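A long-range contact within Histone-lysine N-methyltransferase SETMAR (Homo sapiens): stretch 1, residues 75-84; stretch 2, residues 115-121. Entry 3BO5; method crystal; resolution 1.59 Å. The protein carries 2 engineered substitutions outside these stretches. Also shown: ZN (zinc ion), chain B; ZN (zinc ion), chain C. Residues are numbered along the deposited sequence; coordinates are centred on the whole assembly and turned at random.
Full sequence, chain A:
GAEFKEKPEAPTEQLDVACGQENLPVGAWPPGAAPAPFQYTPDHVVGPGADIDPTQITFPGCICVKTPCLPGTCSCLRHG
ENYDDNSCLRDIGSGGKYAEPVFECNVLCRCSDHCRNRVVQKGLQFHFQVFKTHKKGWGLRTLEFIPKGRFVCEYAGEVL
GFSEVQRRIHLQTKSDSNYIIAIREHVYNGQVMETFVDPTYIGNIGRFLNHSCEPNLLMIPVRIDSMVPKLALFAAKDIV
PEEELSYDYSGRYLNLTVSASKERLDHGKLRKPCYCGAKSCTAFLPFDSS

Stretch 1, residues 75-84: SCLRHGENYD
Stretch 2 115-121: CRNRVVQ

Stretch 1, without regular helix or strand, meets a stretch 2 that is mostly loop and turn, with no strand pairing: the closest CA pair, Y83 CA and N117 CA, lies 6.5 Å apart, and side chains and waters do the joining. Stretch 2 opens with a type I turn from C115 to R118, closed by R118 N to C115 O at 3.1 Å, and reaches a 3-10 segment at V120. Zinc fixes each stretch separately: C76 SG (chi1 m) and C115 SG (chi1 t) each bind their own ion at 2.3 Å. C115 SG also accepts from N117 N at 3.3 Å.

Along stretch 1, C76 CB lies 3.7 Å from N117 ND2. L77 (m, t) starts sideways, yet L77 CD2 comes within 3.4 Å of N117 CG, packing against the amide. G80 N donates a hydrogen bond to L77 O at 3.3 Å; at phi/psi 87/180 a CB would jam against the preceding carbonyl, so this position calls for glycine.

E81 (m, t, chi3 -70°) leaves sideways, but its end comes nearer R116 (m, t, p). E81 OE2 to R116 NH1 is a long salt bridge of 3.8 Å over the guanidinium face, so only charge acts directly. Water 1 bridges the stretches, donating to E81 OE2 (2.7 Å) and Y83 O (2.5 Å) and accepting weakly from R116 NE (2.5 Å).

N82 (m), phi/psi -85/-32, makes the sole direct hydrogen bond across the contact, N82 ND2 to N117 OD1 at 2.9 Å and 162°. N117 OD1 also accepts from water 2 at 2.8 Å, and that water accepts from Y83 N at 3.0 Å; N117 (t) thus serves side chain and backbone together.

Y83 (m, chi2 -70°), extended at -130/153, points toward stretch 2. V119 CG2 (t) sits over its ring face, 3.7 Å from the Y83 ring centroid, while Y83 OH reaches V120 CG2 at 3.7 Å. D84 (p) turns away; water 3 links D84 O (2.8 Å) to R116 O (2.7 Å).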

# COMPACT_ATOMS: atom_id res chain seq x y z
N SER A 75 7.59 17.76 15.92
CA SER A 75 8.72 17.24 15.10
C SER A 75 8.29 16.16 14.12
O SER A 75 9.02 15.79 13.20
CB SER A 75 9.90 16.75 15.94
OG SER A 75 9.51 15.81 16.92
N CYS A 76 7.08 15.64 14.31
CA CYS A 76 6.48 14.76 13.30
C CYS A 76 5.90 15.48 12.08
O CYS A 76 5.53 14.79 11.11
CB CYS A 76 5.39 13.85 13.92
SG CYS A 76 5.99 12.84 15.22
N LEU A 77 5.76 16.80 12.15
CA LEU A 77 5.10 17.59 11.13
C LEU A 77 6.05 18.61 10.55
O LEU A 77 5.64 19.77 10.35
CB LEU A 77 3.90 18.32 11.69
CG LEU A 77 2.77 17.40 12.11
CD1 LEU A 77 1.53 18.15 12.63
CD2 LEU A 77 2.35 16.49 10.99
N ARG A 78 7.26 18.21 10.27
CA ARG A 78 8.27 19.18 9.79
C ARG A 78 8.01 19.71 8.39
O ARG A 78 8.68 20.68 7.98
CB ARG A 78 9.66 18.60 9.91
CG ARG A 78 10.04 18.35 11.32
CD ARG A 78 11.35 17.64 11.37
NE ARG A 78 11.95 17.60 12.70
CZ ARG A 78 12.41 16.49 13.27
NH1 ARG A 78 12.98 16.53 14.48
NH2 ARG A 78 12.31 15.33 12.63
N HIS A 79 7.06 19.11 7.67
CA HIS A 79 6.70 19.57 6.33
C HIS A 79 5.19 19.81 6.22
O HIS A 79 4.57 19.60 5.18
CB HIS A 79 7.28 18.60 5.28
CG HIS A 79 8.78 18.59 5.28
ND1 HIS A 79 9.52 17.69 6.03
CD2 HIS A 79 9.68 19.41 4.68
CE1 HIS A 79 10.81 17.93 5.85
NE2 HIS A 79 10.93 18.97 5.06
N GLY A 80 4.63 20.35 7.30
CA GLY A 80 3.26 20.80 7.27
C GLY A 80 2.40 19.59 7.61
O GLY A 80 2.91 18.49 7.85
N GLU A 81 1.10 19.79 7.65
CA GLU A 81 0.20 18.72 8.02
C GLU A 81 0.15 17.74 6.89
O GLU A 81 0.16 18.15 5.73
CB GLU A 81 -1.18 19.25 8.31
CG GLU A 81 -1.20 20.05 9.63
CD GLU A 81 -2.63 20.41 10.04
OE1 GLU A 81 -3.23 21.26 9.34
OE2 GLU A 81 -3.16 19.78 11.01
N ASN A 82 0.10 16.44 7.20
CA ASN A 82 -0.05 15.47 6.14
C ASN A 82 -1.51 15.30 5.80
O ASN A 82 -1.83 14.99 4.62
CB ASN A 82 0.50 14.13 6.62
CG ASN A 82 1.96 14.18 6.85
OD1 ASN A 82 2.74 14.55 5.95
ND2 ASN A 82 2.39 13.82 8.07
N TYR A 83 -2.36 15.45 6.80
CA TYR A 83 -3.75 15.11 6.64
C TYR A 83 -4.62 16.27 7.10
O TYR A 83 -4.23 17.06 7.98
CB TYR A 83 -4.12 13.89 7.49
CG TYR A 83 -3.16 12.72 7.24
CD1 TYR A 83 -3.18 12.03 6.02
CD2 TYR A 83 -2.24 12.34 8.23
CE1 TYR A 83 -2.34 10.93 5.78
CE2 TYR A 83 -1.39 11.22 8.00
CZ TYR A 83 -1.45 10.55 6.77
OH TYR A 83 -0.62 9.51 6.57
N ASP A 84 -5.82 16.31 6.52
CA ASP A 84 -6.82 17.24 7.02
C ASP A 84 -7.67 16.65 8.10
O ASP A 84 -7.43 15.57 8.62
CB ASP A 84 -7.68 17.82 5.87
CG ASP A 84 -8.57 16.84 5.23
OD1 ASP A 84 -8.95 15.82 5.86
OD2 ASP A 84 -8.96 17.15 4.08
N CYS A 115 -4.94 12.34 17.57
CA CYS A 115 -4.12 13.28 16.88
C CYS A 115 -4.42 13.15 15.37
O CYS A 115 -4.51 12.05 14.85
CB CYS A 115 -2.63 12.90 17.10
SG CYS A 115 -1.46 13.90 16.15
N ARG A 116 -4.53 14.30 14.69
CA ARG A 116 -4.81 14.33 13.24
C ARG A 116 -3.69 13.75 12.41
O ARG A 116 -3.95 13.46 11.23
CB ARG A 116 -5.12 15.73 12.72
CG ARG A 116 -6.54 16.10 13.18
CD ARG A 116 -6.71 17.61 13.31
NE ARG A 116 -6.69 18.34 12.05
CZ ARG A 116 -6.95 19.65 11.97
NH1 ARG A 116 -6.92 20.27 10.81
NH2 ARG A 116 -7.24 20.33 13.08
N ASN A 117 -2.52 13.56 13.01
CA ASN A 117 -1.41 12.96 12.27
C ASN A 117 -1.29 11.46 12.54
O ASN A 117 -0.18 10.92 12.40
CB ASN A 117 -0.08 13.69 12.57
CG ASN A 117 0.98 13.40 11.57
OD1 ASN A 117 0.72 13.44 10.38
ND2 ASN A 117 2.21 13.19 12.05
N ARG A 118 -2.41 10.83 12.90
CA ARG A 118 -2.50 9.34 13.00
C ARG A 118 -3.62 8.95 12.07
O ARG A 118 -4.79 9.25 12.35
CB ARG A 118 -2.82 8.90 14.44
CG ARG A 118 -1.80 9.39 15.45
CD ARG A 118 -2.28 9.06 16.81
NE ARG A 118 -1.36 9.44 17.91
CZ ARG A 118 -0.33 8.74 18.31
NH1 ARG A 118 0.07 7.67 17.65
NH2 ARG A 118 0.37 9.18 19.40
N VAL A 119 -3.26 8.34 10.94
CA VAL A 119 -4.26 7.99 9.89
C VAL A 119 -3.94 6.59 9.40
O VAL A 119 -4.74 5.69 9.68
CB VAL A 119 -4.33 8.99 8.75
CG1 VAL A 119 -5.10 8.46 7.56
CG2 VAL A 119 -4.93 10.27 9.28
N VAL A 120 -2.81 6.36 8.72
CA VAL A 120 -2.56 4.97 8.22
C VAL A 120 -2.61 3.97 9.36
O VAL A 120 -3.14 2.84 9.26
CB VAL A 120 -1.21 4.97 7.55
CG1 VAL A 120 -0.75 3.55 7.15
CG2 VAL A 120 -1.27 5.91 6.32
N GLN A 121 -2.07 4.41 10.49
CA GLN A 121 -2.05 3.53 11.66
C GLN A 121 -3.38 3.01 12.16
O GLN A 121 -3.40 1.97 12.86
CB GLN A 121 -1.28 4.22 12.80
CG GLN A 121 -1.97 5.36 13.44
CD GLN A 121 -0.99 6.14 14.25
OE1 GLN A 121 -1.03 6.09 15.48
NE2 GLN A 121 -0.11 6.91 13.58
ZN ZN B . 4.35 12.75 16.82
ZN ZN C . 0.56 13.70 17.23
O HOH W 1 -4.97 17.92 10.23
O HOH W 2 -1.02 15.49 9.53
O HOH W 3 -6.47 13.47 10.18